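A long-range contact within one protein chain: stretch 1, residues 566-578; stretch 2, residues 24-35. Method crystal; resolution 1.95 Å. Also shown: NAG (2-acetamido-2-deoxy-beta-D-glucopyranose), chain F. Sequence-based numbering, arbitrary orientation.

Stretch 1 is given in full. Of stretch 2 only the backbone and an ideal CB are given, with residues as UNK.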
# COMPACT_ATOMS: atom_id res chain seq x y z
N ASN A 566 10.79 3.77 -21.90
CA ASN A 566 10.01 5.00 -21.97
C ASN A 566 9.90 5.68 -20.64
O ASN A 566 9.16 5.25 -19.81
CB ASN A 566 8.63 4.71 -22.53
CG ASN A 566 7.86 5.96 -22.88
OD1 ASN A 566 8.05 7.00 -22.31
ND2 ASN A 566 6.97 5.82 -23.82
N SER A 567 10.63 6.76 -20.45
CA SER A 567 10.70 7.43 -19.15
C SER A 567 9.50 8.33 -18.87
O SER A 567 9.44 8.97 -17.82
CB SER A 567 11.99 8.24 -19.04
OG SER A 567 12.30 8.86 -20.27
N SER A 568 8.53 8.37 -19.78
CA SER A 568 7.30 9.11 -19.54
C SER A 568 6.43 8.38 -18.52
O SER A 568 5.60 8.99 -17.86
CB SER A 568 6.53 9.31 -20.85
OG SER A 568 7.27 10.10 -21.76
N TYR A 569 6.62 7.07 -18.41
CA TYR A 569 5.91 6.27 -17.40
C TYR A 569 6.66 6.37 -16.07
O TYR A 569 7.80 6.84 -16.03
CB TYR A 569 5.78 4.82 -17.87
CG TYR A 569 4.83 4.63 -19.05
CD1 TYR A 569 3.45 4.73 -18.89
CD2 TYR A 569 5.32 4.34 -20.33
CE1 TYR A 569 2.59 4.56 -19.97
CE2 TYR A 569 4.46 4.16 -21.40
CZ TYR A 569 3.10 4.27 -21.21
OH TYR A 569 2.24 4.09 -22.28
N PRO A 570 6.02 5.95 -14.96
CA PRO A 570 6.73 6.10 -13.69
C PRO A 570 7.96 5.18 -13.63
O PRO A 570 7.85 3.99 -13.92
CB PRO A 570 5.69 5.71 -12.62
CG PRO A 570 4.61 5.00 -13.36
CD PRO A 570 4.62 5.54 -14.77
N ILE A 571 9.11 5.74 -13.26
CA ILE A 571 10.32 4.95 -13.14
C ILE A 571 10.83 4.93 -11.71
O ILE A 571 11.46 5.89 -11.27
CB ILE A 571 11.45 5.49 -14.04
CG1 ILE A 571 11.00 5.53 -15.50
CG2 ILE A 571 12.71 4.62 -13.87
CD1 ILE A 571 10.61 4.18 -16.06
N PHE A 572 10.56 3.84 -11.01
CA PHE A 572 11.03 3.66 -9.64
C PHE A 572 11.67 2.29 -9.54
O PHE A 572 11.08 1.30 -9.94
CB PHE A 572 9.89 3.77 -8.61
CG PHE A 572 9.23 5.11 -8.61
CD1 PHE A 572 9.73 6.13 -7.82
CD2 PHE A 572 8.12 5.35 -9.39
CE1 PHE A 572 9.11 7.38 -7.81
CE2 PHE A 572 7.52 6.60 -9.38
CZ PHE A 572 8.02 7.61 -8.59
N THR A 573 12.89 2.26 -9.01
CA THR A 573 13.62 1.01 -8.87
C THR A 573 14.29 0.95 -7.51
O THR A 573 15.13 1.79 -7.18
CB THR A 573 14.71 0.84 -9.96
OG1 THR A 573 15.68 1.89 -9.84
CG2 THR A 573 14.10 0.85 -11.36
N GLU A 574 13.92 -0.05 -6.73
CA GLU A 574 14.44 -0.17 -5.39
C GLU A 574 15.79 -0.87 -5.39
O GLU A 574 15.96 -1.90 -6.06
CB GLU A 574 13.46 -0.93 -4.50
CG GLU A 574 13.97 -1.20 -3.10
CD GLU A 574 12.94 -1.95 -2.27
OE1 GLU A 574 13.09 -3.17 -2.08
OE2 GLU A 574 11.97 -1.30 -1.85
N SER A 575 16.74 -0.31 -4.65
CA SER A 575 18.05 -0.94 -4.48
C SER A 575 17.96 -2.37 -3.98
O SER A 575 17.14 -2.67 -3.10
CB SER A 575 18.90 -0.14 -3.50
OG SER A 575 20.14 -0.78 -3.28
N ASN A 576 18.79 -3.25 -4.54
CA ASN A 576 19.05 -4.55 -3.92
C ASN A 576 19.86 -4.33 -2.66
O ASN A 576 20.59 -3.34 -2.54
CB ASN A 576 19.84 -5.50 -4.85
CG ASN A 576 19.07 -5.87 -6.12
OD1 ASN A 576 17.85 -5.75 -6.18
ND2 ASN A 576 19.81 -6.32 -7.13
N TRP A 577 19.74 -5.25 -1.70
CA TRP A 577 20.66 -5.27 -0.57
C TRP A 577 20.83 -6.69 -0.02
O TRP A 577 19.95 -7.54 -0.16
CB TRP A 577 20.17 -4.33 0.53
CG TRP A 577 18.86 -4.71 1.16
CD1 TRP A 577 18.64 -5.67 2.12
CD2 TRP A 577 17.58 -4.11 0.90
NE1 TRP A 577 17.31 -5.70 2.45
CE2 TRP A 577 16.64 -4.76 1.72
CE3 TRP A 577 17.15 -3.09 0.05
CZ2 TRP A 577 15.28 -4.42 1.72
CZ3 TRP A 577 15.80 -2.76 0.05
CH2 TRP A 577 14.88 -3.42 0.88
N ASP A 578 21.98 -6.93 0.61
CA ASP A 578 22.29 -8.25 1.17
C ASP A 578 21.63 -8.46 2.52
O ASP A 578 20.93 -9.46 2.73
CB ASP A 578 23.80 -8.45 1.30
CG ASP A 578 24.46 -8.75 -0.04
OD1 ASP A 578 23.73 -8.90 -1.04
OD2 ASP A 578 25.71 -8.86 -0.08
N UNK A 24 15.51 2.68 6.57
CA UNK A 24 15.28 3.51 5.40
C UNK A 24 16.10 2.93 4.24
O UNK A 24 17.29 2.69 4.39
CB UNK A 24 15.65 4.97 5.67
N UNK A 25 15.46 2.67 3.10
CA UNK A 25 16.16 2.03 1.99
C UNK A 25 16.29 3.00 0.83
O UNK A 25 15.68 4.07 0.86
CB UNK A 25 15.43 0.76 1.55
N UNK A 26 17.06 2.63 -0.19
CA UNK A 26 17.31 3.53 -1.33
C UNK A 26 16.44 3.18 -2.53
O UNK A 26 16.35 2.02 -2.96
CB UNK A 26 18.78 3.48 -1.73
N UNK A 27 15.79 4.21 -3.09
CA UNK A 27 14.98 4.05 -4.28
C UNK A 27 15.53 4.95 -5.38
O UNK A 27 15.75 6.14 -5.15
CB UNK A 27 13.51 4.37 -3.99
N UNK A 28 15.77 4.40 -6.56
CA UNK A 28 16.25 5.21 -7.67
C UNK A 28 15.10 5.60 -8.60
O UNK A 28 14.09 4.89 -8.70
CB UNK A 28 17.33 4.46 -8.45
N UNK A 29 15.24 6.76 -9.23
CA UNK A 29 14.30 7.22 -10.25
C UNK A 29 15.04 7.51 -11.54
O UNK A 29 16.25 7.29 -11.62
CB UNK A 29 13.54 8.46 -9.78
N UNK A 30 14.33 8.00 -12.55
CA UNK A 30 14.97 8.43 -13.80
C UNK A 30 16.08 9.44 -13.58
O UNK A 30 17.17 9.31 -14.13
CB UNK A 30 13.92 9.03 -14.74
N UNK A 31 15.80 10.45 -12.75
CA UNK A 31 16.70 11.59 -12.60
C UNK A 31 17.56 11.59 -11.33
O UNK A 31 18.35 12.51 -11.13
CB UNK A 31 15.87 12.88 -12.63
N UNK A 32 17.41 10.60 -10.46
CA UNK A 32 18.10 10.65 -9.19
C UNK A 32 17.75 9.52 -8.23
O UNK A 32 17.51 8.39 -8.63
CB UNK A 32 17.80 11.99 -8.52
N UNK A 33 17.74 9.84 -6.95
CA UNK A 33 17.61 8.82 -5.93
C UNK A 33 17.07 9.48 -4.68
O UNK A 33 17.22 10.70 -4.49
CB UNK A 33 18.94 8.12 -5.66
N UNK A 34 16.42 8.68 -3.84
CA UNK A 34 16.00 9.15 -2.53
C UNK A 34 16.06 8.00 -1.53
O UNK A 34 16.29 6.85 -1.91
CB UNK A 34 14.59 9.74 -2.59
N UNK A 35 15.89 8.32 -0.26
CA UNK A 35 16.08 7.32 0.78
C UNK A 35 17.53 7.26 1.21
O UNK A 35 18.33 8.17 0.92
CB UNK A 35 15.62 5.94 0.30
C1 NAG F . 5.86 7.07 -24.09
C2 NAG F . 5.34 6.95 -25.49
C3 NAG F . 4.05 7.71 -25.72
C4 NAG F . 3.10 7.61 -24.55
C5 NAG F . 3.81 7.78 -23.23
C6 NAG F . 2.93 7.49 -22.02
C7 NAG F . 7.14 6.44 -26.87
C8 NAG F . 8.59 6.49 -26.50
N2 NAG F . 6.39 7.38 -26.37
O3 NAG F . 3.39 7.10 -26.83
O4 NAG F . 2.09 8.58 -24.71
O5 NAG F . 4.79 6.75 -23.27
O6 NAG F . 2.48 8.67 -21.36
O7 NAG F . 6.65 5.58 -27.57

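The backbones settle the register before any side chain is considered. Strand 572-575 runs antiparallel to positions 26-29, and three hydrogen bonds tie them: T573 N to the O of position 28 at 2.9 Å, the N of position 28 to T573 O at 2.8 Å, and S575 N to the O of position 26 at 2.9 Å. Side chains therefore alternate between the face of F572 and E574 and the face of T573.

Position 24 has nothing of stretch 1 near its CB, so the contact sets no rule; it is C24, bonded covalently elsewhere in the structure.

At 25, CB points toward stretch 1 and lies 3.8 Å from W577 CZ3, with the E574 carboxylate beyond. A small branched residue suits, apolar for the indole or hydroxylated for the acid. T25 does both: its CG2 sits 3.7 Å from W577 CH2, while its OG1 reaches a water at 2.5 Å that donates to E574 OE2 at 2.8 Å.

Position 26 points sideways, its CB 4.0 Å from S575 CB, so many residues could lie here. K26 leads its end away, and its NZ donates to the O of position 35 at 2.8 Å.

Position 27 shares a face with E574 and F572, whose methylenes and ring favour a branched aliphatic. I27 brings CD1 to 3.4 Å from E574 CB and CG2 to 4.3 Å from F572 CD1, at the ring edge.

Position 28 pairs with T573, its CB 3.4 Å from T573 OG1; a flexible apolar chain could run along this face. M28 does so, its CE reaching 4.0 Å from S575 CB.

At 29, CB lies 3.6 Å from I571 O and 4.9 Å from F572 CD1, room for a small or beta-branched residue. T29 sets CG2 3.8 Å from F572 CD1; its OG1 accepts a weak bond from the N of position 32 at 3.2 Å.

At 30, CB points toward stretch 1, 4.4 Å from I571 CB and 4.8 Å from S567 CB, so a short side chain fits. The OG of S30 comes 3.3 Å from I571 CG1 and 3.9 Å from S567 CB.

Positions 31, 32 and 33 lie out of reach and could vary as far as this contact goes: D31, G32, Q33.

Position 34 has no near neighbour at CB, yet a long side chain could reach F572. F34 does, CE1 4.3 Å from F572 CD1, the two rings meeting at their edges.

Position 35, at phi 87° and psi -163°, would put a CB 2.0 Å from the O of position 25. Only glycine suits, and G35 it is.

Stretch 2 24-35: CTKIMTSDGQFG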
# COMPACT_ATOMS: atom_id res chain seq x y z
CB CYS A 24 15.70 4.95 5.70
SG CYS A 24 15.70 6.03 4.26
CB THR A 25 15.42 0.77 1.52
OG1 THR A 25 14.13 1.13 1.05
CG2 THR A 25 15.28 -0.24 2.69
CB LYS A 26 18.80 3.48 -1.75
CG LYS A 26 19.30 4.79 -2.40
CD LYS A 26 19.84 5.74 -1.32
CE LYS A 26 20.05 7.17 -1.81
NZ LYS A 26 20.62 8.01 -0.70
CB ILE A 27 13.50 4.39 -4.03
CG1 ILE A 27 12.93 3.58 -2.87
CG2 ILE A 27 12.68 4.20 -5.30
CD1 ILE A 27 12.68 2.15 -3.19
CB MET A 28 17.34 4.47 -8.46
CG MET A 28 18.76 4.81 -8.00
SD MET A 28 19.08 4.47 -6.25
CE MET A 28 18.76 2.71 -6.25
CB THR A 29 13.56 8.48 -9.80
OG1 THR A 29 14.51 9.54 -9.63
CG2 THR A 29 12.82 8.22 -8.49
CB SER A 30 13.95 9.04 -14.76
OG SER A 30 13.14 8.05 -15.35
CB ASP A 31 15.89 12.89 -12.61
CG ASP A 31 14.98 13.00 -13.81
OD1 ASP A 31 15.43 12.66 -14.93
OD2 ASP A 31 13.82 13.43 -13.63
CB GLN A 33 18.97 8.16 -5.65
CG GLN A 33 20.00 9.13 -5.07
CD GLN A 33 21.41 8.56 -5.01
OE1 GLN A 33 21.64 7.37 -5.27
NE2 GLN A 33 22.38 9.41 -4.68
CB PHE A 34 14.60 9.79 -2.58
CG PHE A 34 13.48 8.86 -3.00
CD1 PHE A 34 13.12 8.75 -4.34
CD2 PHE A 34 12.75 8.15 -2.06
CE1 PHE A 34 12.06 7.92 -4.74
CE2 PHE A 34 11.69 7.31 -2.45
CZ PHE A 34 11.35 7.20 -3.79
O HOH W 1 12.14 -0.34 0.78
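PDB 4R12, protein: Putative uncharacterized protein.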